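Local atomic coordinates of sniffer CG10964-PA (Drosophila melanogaster, PDB entry 1SNY), a protein that probably reduces carbonyl compounds with NADPH as a member of the short-chain dehydrogenase/reductase family. Residues Y208-G220 with I246-Y260. Sequence-based numbering, arbitrary orientation. Where two conformers were deposited one is given.
Sequences YPQRIMCVSLHPG and ISKLGEKQNGGFVNY. With NAP (NADP nicotinamide-adenine-dinucleotide phosphate), chain B.
With CG swung opposite the main-chain nitrogen in both Y208 (chi1 -176°) and E251 (chi1 -168°), the phenol and the carboxylate reach each other, and Y208 OH donates to E251 OE2 over 3.1 Å. Ring and carboxylate planes stand 76° apart, and the hydroxyl meets the oxygen from above the carboxylate plane. The guanidinium of R211 lies against one face of the same ring while its NH1 bonds to Y208 O. A phenylalanine here would probably leave E251 OE2 without its hydroxyl donor and the carboxylate freer to swing.

Deeper in, N254 extends the strand pairing with its side chain: OD1 accepts from C214 N at 3.0 Å, nearly head-on, and ND2 reaches I212 O through a water. The type II turn from Q253 to G256 then hands over to the backbone, G255 N donating to C214 O at 2.7 Å. S216 N to G256 O, V258 N to S216 O and H218 N to V258 O continue the parallel register.

On the face that carries L217 and V258, selenomethionine M213 presses its CE onto L249 CB at a tight 3.4 Å; V215 CG2 meets L249 CD1, while L217 CD1 touches I246 CG2 and V258 CG2. On the face of S216 and F257, S216 CB meets F257 CD1 at 3.8 Å, and S216 OG bonds to N197 and T200.

Past the strand, P219 CD packs 3.6 Å from NAP C5N. Such a beta-alpha-beta crossover, strand 213-217 to helix 235-248 to edge strand 257-258, closes the Rossmann-fold sheet beside the nicotinamide pocket.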
loop_
_atom_site.group_PDB
_atom_site.type_symbol
_atom_site.label_atom_id
_atom_site.label_comp_id
_atom_site.label_asym_id
_atom_site.label_seq_id
_atom_site.Cartn_x
_atom_site.Cartn_y
_atom_site.Cartn_z
ATOM N N TYR A 208 -1.585 -21.244 -0.818
ATOM C CA TYR A 208 -1.856 -22.294 0.158
ATOM C C TYR A 208 -2.002 -23.686 -0.458
ATOM O O TYR A 208 -1.554 -24.675 0.128
ATOM C CB TYR A 208 -3.109 -21.976 0.973
ATOM C CG TYR A 208 -3.357 -23.010 2.051
ATOM C CD1 TYR A 208 -2.456 -23.171 3.099
ATOM C CD2 TYR A 208 -4.448 -23.875 1.981
ATOM C CE1 TYR A 208 -2.629 -24.174 4.054
ATOM C CE2 TYR A 208 -4.630 -24.882 2.928
ATOM C CZ TYR A 208 -3.717 -25.026 3.960
ATOM O OH TYR A 208 -3.880 -26.023 4.896
ATOM N N PRO A 209 -2.650 -23.788 -1.634
ATOM C CA PRO A 209 -2.832 -25.082 -2.303
ATOM C C PRO A 209 -1.521 -25.847 -2.472
ATOM O O PRO A 209 -1.472 -27.059 -2.258
ATOM C CB PRO A 209 -3.437 -24.691 -3.644
ATOM C CG PRO A 209 -4.277 -23.522 -3.284
ATOM C CD PRO A 209 -3.371 -22.729 -2.362
ATOM N N GLN A 210 -0.465 -25.141 -2.874
ATOM C CA GLN A 210 0.841 -25.773 -3.049
ATOM C C GLN A 210 1.626 -25.727 -1.744
ATOM O O GLN A 210 2.779 -26.155 -1.683
ATOM C CB GLN A 210 1.647 -25.085 -4.157
ATOM C CG GLN A 210 1.098 -25.279 -5.561
ATOM C CD GLN A 210 -0.045 -24.336 -5.890
ATOM O OE1 GLN A 210 -0.621 -24.394 -6.976
ATOM N NE2 GLN A 210 -0.372 -23.454 -4.956
ATOM N N ARG A 211 0.984 -25.206 -0.702
ATOM C CA ARG A 211 1.580 -25.099 0.624
ATOM C C ARG A 211 2.870 -24.281 0.658
ATOM O O ARG A 211 3.849 -24.684 1.287
ATOM C CB ARG A 211 1.838 -26.496 1.198
ATOM C CG ARG A 211 0.576 -27.313 1.437
ATOM C CD ARG A 211 -0.292 -26.668 2.501
ATOM N NE ARG A 211 -1.399 -27.530 2.912
ATOM C CZ ARG A 211 -2.510 -27.727 2.210
ATOM N NH1 ARG A 211 -2.688 -27.126 1.040
ATOM N NH2 ARG A 211 -3.453 -28.527 2.689
ATOM N N ILE A 212 2.867 -23.136 -0.026
ATOM C CA ILE A 212 4.017 -22.244 -0.047
ATOM C C ILE A 212 3.737 -21.164 0.989
ATOM O O ILE A 212 2.746 -20.447 0.894
ATOM C CB ILE A 212 4.209 -21.577 -1.437
ATOM C CG1 ILE A 212 4.500 -22.647 -2.488
ATOM C CG2 ILE A 212 5.353 -20.556 -1.370
ATOM C CD1 ILE A 212 4.556 -22.106 -3.926
HETATM N N MSE A 213 4.612 -21.062 1.977
HETATM C CA MSE A 213 4.455 -20.097 3.058
HETATM C C MSE A 213 4.866 -18.677 2.660
HETATM O O MSE A 213 5.855 -18.486 1.955
HETATM C CB MSE A 213 5.288 -20.562 4.262
HETATM C CG MSE A 213 5.143 -19.720 5.522
HETATM SE SE MSE A 213 6.181 -20.443 6.991
HETATM C CE MSE A 213 7.850 -19.538 6.646
ATOM N N CYS A 214 4.088 -17.687 3.088
ATOM C CA CYS A 214 4.432 -16.297 2.812
ATOM C C CYS A 214 4.227 -15.484 4.070
ATOM O O CYS A 214 3.160 -15.532 4.693
ATOM C CB CYS A 214 3.594 -15.701 1.679
ATOM S SG CYS A 214 4.180 -14.031 1.220
ATOM N N VAL A 215 5.258 -14.749 4.461
ATOM C CA VAL A 215 5.169 -13.940 5.656
ATOM C C VAL A 215 5.917 -12.640 5.474
ATOM O O VAL A 215 6.890 -12.573 4.717
ATOM C CB VAL A 215 5.800 -14.658 6.886
ATOM C CG1 VAL A 215 5.188 -16.047 7.072
ATOM C CG2 VAL A 215 7.305 -14.756 6.702
ATOM N N SER A 216 5.443 -11.603 6.156
ATOM C CA SER A 216 6.120 -10.319 6.142
ATOM C C SER A 216 6.915 -10.323 7.435
ATOM O O SER A 216 6.422 -10.778 8.472
ATOM C CB SER A 216 5.127 -9.159 6.175
ATOM O OG SER A 216 4.533 -8.963 4.907
ATOM N N LEU A 217 8.137 -9.820 7.387
ATOM C CA LEU A 217 8.949 -9.813 8.586
ATOM C C LEU A 217 9.656 -8.485 8.797
ATOM O O LEU A 217 10.262 -7.925 7.885
ATOM C CB LEU A 217 9.965 -10.972 8.528
ATOM C CG LEU A 217 10.866 -11.220 9.746
ATOM C CD1 LEU A 217 11.174 -12.707 9.854
ATOM C CD2 LEU A 217 12.147 -10.411 9.636
ATOM N N HIS A 218 9.539 -7.972 10.015
ATOM C CA HIS A 218 10.185 -6.733 10.411
ATOM C C HIS A 218 11.471 -7.189 11.084
ATOM O O HIS A 218 11.432 -7.959 12.042
ATOM C CB HIS A 218 9.306 -5.969 11.407
ATOM C CG HIS A 218 10.003 -4.827 12.077
ATOM N ND1 HIS A 218 10.546 -3.771 11.379
ATOM C CD2 HIS A 218 10.254 -4.580 13.386
ATOM C CE1 HIS A 218 11.100 -2.922 12.227
ATOM N NE2 HIS A 218 10.937 -3.390 13.451
ATOM N N PRO A 219 12.626 -6.737 10.580
ATOM C CA PRO A 219 13.930 -7.108 11.127
ATOM C C PRO A 219 14.298 -6.336 12.385
ATOM O O PRO A 219 15.412 -6.462 12.893
ATOM C CB PRO A 219 14.871 -6.794 9.971
ATOM C CG PRO A 219 14.259 -5.527 9.426
ATOM C CD PRO A 219 12.785 -5.862 9.401
ATOM N N GLY A 220 13.352 -5.556 12.895
ATOM C CA GLY A 220 13.619 -4.740 14.064
ATOM C C GLY A 220 14.338 -3.505 13.555
ATOM O O GLY A 220 14.587 -3.397 12.353
ATOM N N ILE A 246 12.942 -17.420 10.785
ATOM C CA ILE A 246 12.352 -17.961 9.568
ATOM C C ILE A 246 12.500 -19.468 9.570
ATOM O O ILE A 246 11.699 -20.181 8.972
ATOM C CB ILE A 246 13.014 -17.383 8.298
ATOM C CG1 ILE A 246 14.477 -17.814 8.215
ATOM C CG2 ILE A 246 12.905 -15.865 8.311
ATOM C CD1 ILE A 246 15.180 -17.341 6.956
ATOM N N SER A 247 13.527 -19.950 10.262
ATOM C CA SER A 247 13.781 -21.381 10.350
ATOM C C SER A 247 12.759 -22.075 11.247
ATOM O O SER A 247 12.610 -23.293 11.196
ATOM C CB SER A 247 15.191 -21.630 10.883
ATOM O OG SER A 247 15.415 -23.012 11.093
ATOM N N LYS A 248 12.049 -21.301 12.061
ATOM C CA LYS A 248 11.052 -21.879 12.958
ATOM C C LYS A 248 9.622 -21.555 12.542
ATOM O O LYS A 248 8.670 -22.036 13.154
ATOM C CB LYS A 248 11.301 -21.406 14.395
ATOM N N LEU A 249 9.470 -20.743 11.500
ATOM C CA LEU A 249 8.144 -20.367 11.022
ATOM C C LEU A 249 7.439 -21.561 10.392
ATOM O O LEU A 249 8.044 -22.323 9.637
ATOM C CB LEU A 249 8.249 -19.228 9.999
ATOM C CG LEU A 249 8.837 -17.905 10.500
ATOM C CD1 LEU A 249 8.997 -16.937 9.337
ATOM C CD2 LEU A 249 7.926 -17.308 11.572
ATOM N N GLY A 250 6.158 -21.719 10.708
ATOM C CA GLY A 250 5.387 -22.825 10.170
ATOM C C GLY A 250 4.032 -22.387 9.654
ATOM O O GLY A 250 3.757 -21.188 9.569
ATOM N N GLU A 251 3.181 -23.357 9.331
ATOM C CA GLU A 251 1.849 -23.088 8.795
ATOM C C GLU A 251 1.000 -22.158 9.656
ATOM O O GLU A 251 0.179 -21.397 9.137
ATOM C CB GLU A 251 1.091 -24.399 8.568
ATOM C CG GLU A 251 -0.181 -24.225 7.755
ATOM C CD GLU A 251 -0.765 -25.537 7.267
ATOM O OE1 GLU A 251 0.012 -26.415 6.835
ATOM O OE2 GLU A 251 -2.005 -25.685 7.294
ATOM N N LYS A 252 1.200 -22.212 10.968
ATOM C CA LYS A 252 0.436 -21.373 11.879
ATOM C C LYS A 252 0.723 -19.887 11.695
ATOM O O LYS A 252 -0.154 -19.051 11.928
ATOM C CB LYS A 252 0.716 -21.780 13.329
ATOM C CG LYS A 252 0.235 -23.176 13.677
ATOM C CD LYS A 252 0.377 -23.454 15.162
ATOM C CE LYS A 252 -0.142 -24.839 15.511
ATOM N NZ LYS A 252 -1.533 -25.031 15.017
ATOM N N GLN A 253 1.944 -19.561 11.274
ATOM C CA GLN A 253 2.328 -18.167 11.066
ATOM C C GLN A 253 2.178 -17.742 9.607
ATOM O O GLN A 253 2.554 -16.633 9.244
ATOM C CB GLN A 253 3.777 -17.934 11.498
ATOM C CG GLN A 253 4.074 -18.284 12.944
ATOM C CD GLN A 253 4.065 -19.777 13.183
ATOM O OE1 GLN A 253 4.824 -20.520 12.558
ATOM N NE2 GLN A 253 3.201 -20.228 14.089
ATOM N N ASN A 254 1.625 -18.624 8.785
ATOM C CA ASN A 254 1.436 -18.353 7.364
ATOM C C ASN A 254 0.541 -17.148 7.094
ATOM O O ASN A 254 -0.559 -17.042 7.643
ATOM C CB ASN A 254 0.861 -19.588 6.677
ATOM C CG ASN A 254 0.813 -19.445 5.175
ATOM O OD1 ASN A 254 1.679 -18.803 4.575
ATOM N ND2 ASN A 254 -0.185 -20.060 4.553
ATOM N N GLY A 255 1.019 -16.249 6.235
ATOM C CA GLY A 255 0.263 -15.057 5.898
ATOM C C GLY A 255 0.320 -14.010 6.992
ATOM O O GLY A 255 -0.435 -13.038 6.974
ATOM N N GLY A 256 1.235 -14.195 7.936
ATOM C CA GLY A 256 1.350 -13.269 9.043
ATOM C C GLY A 256 2.438 -12.222 8.951
ATOM O O GLY A 256 3.277 -12.222 8.052
ATOM N N PHE A 257 2.405 -11.319 9.918
ATOM C CA PHE A 257 3.351 -10.231 10.032
ATOM C C PHE A 257 4.065 -10.509 11.346
ATOM O O PHE A 257 3.451 -10.483 12.424
ATOM C CB PHE A 257 2.573 -8.914 10.072
ATOM C CG PHE A 257 3.423 -7.678 10.054
ATOM C CD1 PHE A 257 4.767 -7.723 9.684
ATOM C CD2 PHE A 257 2.856 -6.443 10.377
ATOM C CE1 PHE A 257 5.534 -6.559 9.639
ATOM C CE2 PHE A 257 3.606 -5.274 10.335
ATOM C CZ PHE A 257 4.956 -5.326 9.964
ATOM N N VAL A 258 5.351 -10.816 11.264
ATOM C CA VAL A 258 6.097 -11.126 12.470
ATOM C C VAL A 258 7.339 -10.279 12.690
ATOM O O VAL A 258 7.962 -9.781 11.749
ATOM C CB VAL A 258 6.514 -12.617 12.498
ATOM C CG1 VAL A 258 5.304 -13.500 12.234
ATOM C CG2 VAL A 258 7.600 -12.875 11.472
ATOM N N ASN A 259 7.680 -10.128 13.962
ATOM C CA ASN A 259 8.845 -9.378 14.395
ATOM C C ASN A 259 10.069 -10.264 14.118
ATOM O O ASN A 259 9.923 -11.437 13.762
ATOM C CB ASN A 259 8.689 -9.074 15.891
ATOM C CG ASN A 259 9.668 -8.030 16.392
ATOM O OD1 ASN A 259 9.991 -7.074 15.685
ATOM N ND2 ASN A 259 10.129 -8.196 17.637
ATOM N N TYR A 260 11.269 -9.714 14.268
ATOM C CA TYR A 260 12.482 -10.482 13.994
ATOM C C TYR A 260 12.675 -11.688 14.913
ATOM O O TYR A 260 13.441 -12.599 14.591
ATOM C CB TYR A 260 13.706 -9.569 14.067
ATOM C CG TYR A 260 13.980 -9.016 15.444
ATOM C CD1 TYR A 260 14.693 -9.757 16.385
ATOM C CD2 TYR A 260 13.531 -7.750 15.804
ATOM C CE1 TYR A 260 14.957 -9.247 17.652
ATOM C CE2 TYR A 260 13.788 -7.231 17.067
ATOM C CZ TYR A 260 14.503 -7.985 17.986
ATOM O OH TYR A 260 14.779 -7.467 19.231
HETATM P PA NAP B . 20.074 -0.662 2.818
HETATM O O1A NAP B . 19.802 0.574 2.197
HETATM O O2A NAP B . 21.299 -0.980 3.648
HETATM O O5B NAP B . 20.016 -1.833 1.730
HETATM C C5B NAP B . 18.973 -1.819 0.720
HETATM C C4B NAP B . 19.456 -2.962 -0.227
HETATM O O4B NAP B . 18.434 -3.059 -1.324
HETATM C C3B NAP B . 20.784 -2.674 -0.995
HETATM O O3B NAP B . 21.463 -3.932 -1.134
HETATM C C2B NAP B . 20.297 -2.083 -2.301
HETATM O O2B NAP B . 21.206 -2.115 -3.394
HETATM C C1B NAP B . 19.032 -2.923 -2.590
HETATM N N9A NAP B . 18.215 -2.226 -3.571
HETATM C C8A NAP B . 17.543 -1.020 -3.535
HETATM N N7A NAP B . 16.908 -0.721 -4.662
HETATM C C5A NAP B . 17.188 -1.805 -5.480
HETATM C C6A NAP B . 16.795 -2.064 -6.806
HETATM N N6A NAP B . 16.029 -1.277 -7.604
HETATM N N1A NAP B . 17.240 -3.270 -7.378
HETATM C C2A NAP B . 18.042 -4.168 -6.653
HETATM N N3A NAP B . 18.446 -3.933 -5.347
HETATM C C4A NAP B . 17.993 -2.739 -4.805
HETATM O O3 NAP B . 18.860 -1.036 3.757
HETATM P PN NAP B . 18.580 -2.237 4.737
HETATM O O1N NAP B . 18.451 -1.751 6.120
HETATM O O2N NAP B . 19.642 -3.247 4.479
HETATM O O5D NAP B . 17.146 -2.717 4.265
HETATM C C5D NAP B . 16.888 -4.143 4.027
HETATM C C4D NAP B . 15.385 -4.357 4.032
HETATM O O4D NAP B . 14.884 -4.270 5.391
HETATM C C3D NAP B . 14.545 -3.316 3.223
HETATM O O3D NAP B . 13.472 -3.972 2.504
HETATM C C2D NAP B . 14.064 -2.363 4.306
HETATM O O2D NAP B . 12.923 -1.621 3.937
HETATM C C1D NAP B . 13.802 -3.281 5.439
HETATM N N1N NAP B . 13.902 -2.724 6.806
HETATM C C2N NAP B . 15.085 -2.159 7.384
HETATM C C3N NAP B . 14.995 -1.678 8.700
HETATM C C7N NAP B . 16.232 -1.064 9.369
HETATM O O7N NAP B . 16.087 -0.667 10.511
HETATM N N7N NAP B . 17.372 -0.979 8.739
HETATM C C4N NAP B . 13.740 -1.748 9.459
HETATM C C5N NAP B . 12.606 -2.318 8.832
HETATM C C6N NAP B . 12.668 -2.811 7.503
HETATM P P2B NAP B . 22.247 -0.891 -3.732
HETATM O O1X NAP B . 23.421 -1.068 -2.764
HETATM O O2X NAP B . 22.588 -1.195 -5.153
HETATM O O3X NAP B . 21.509 0.417 -3.489
HETATM O O HOH W 1 0.186 -20.565 1.880
#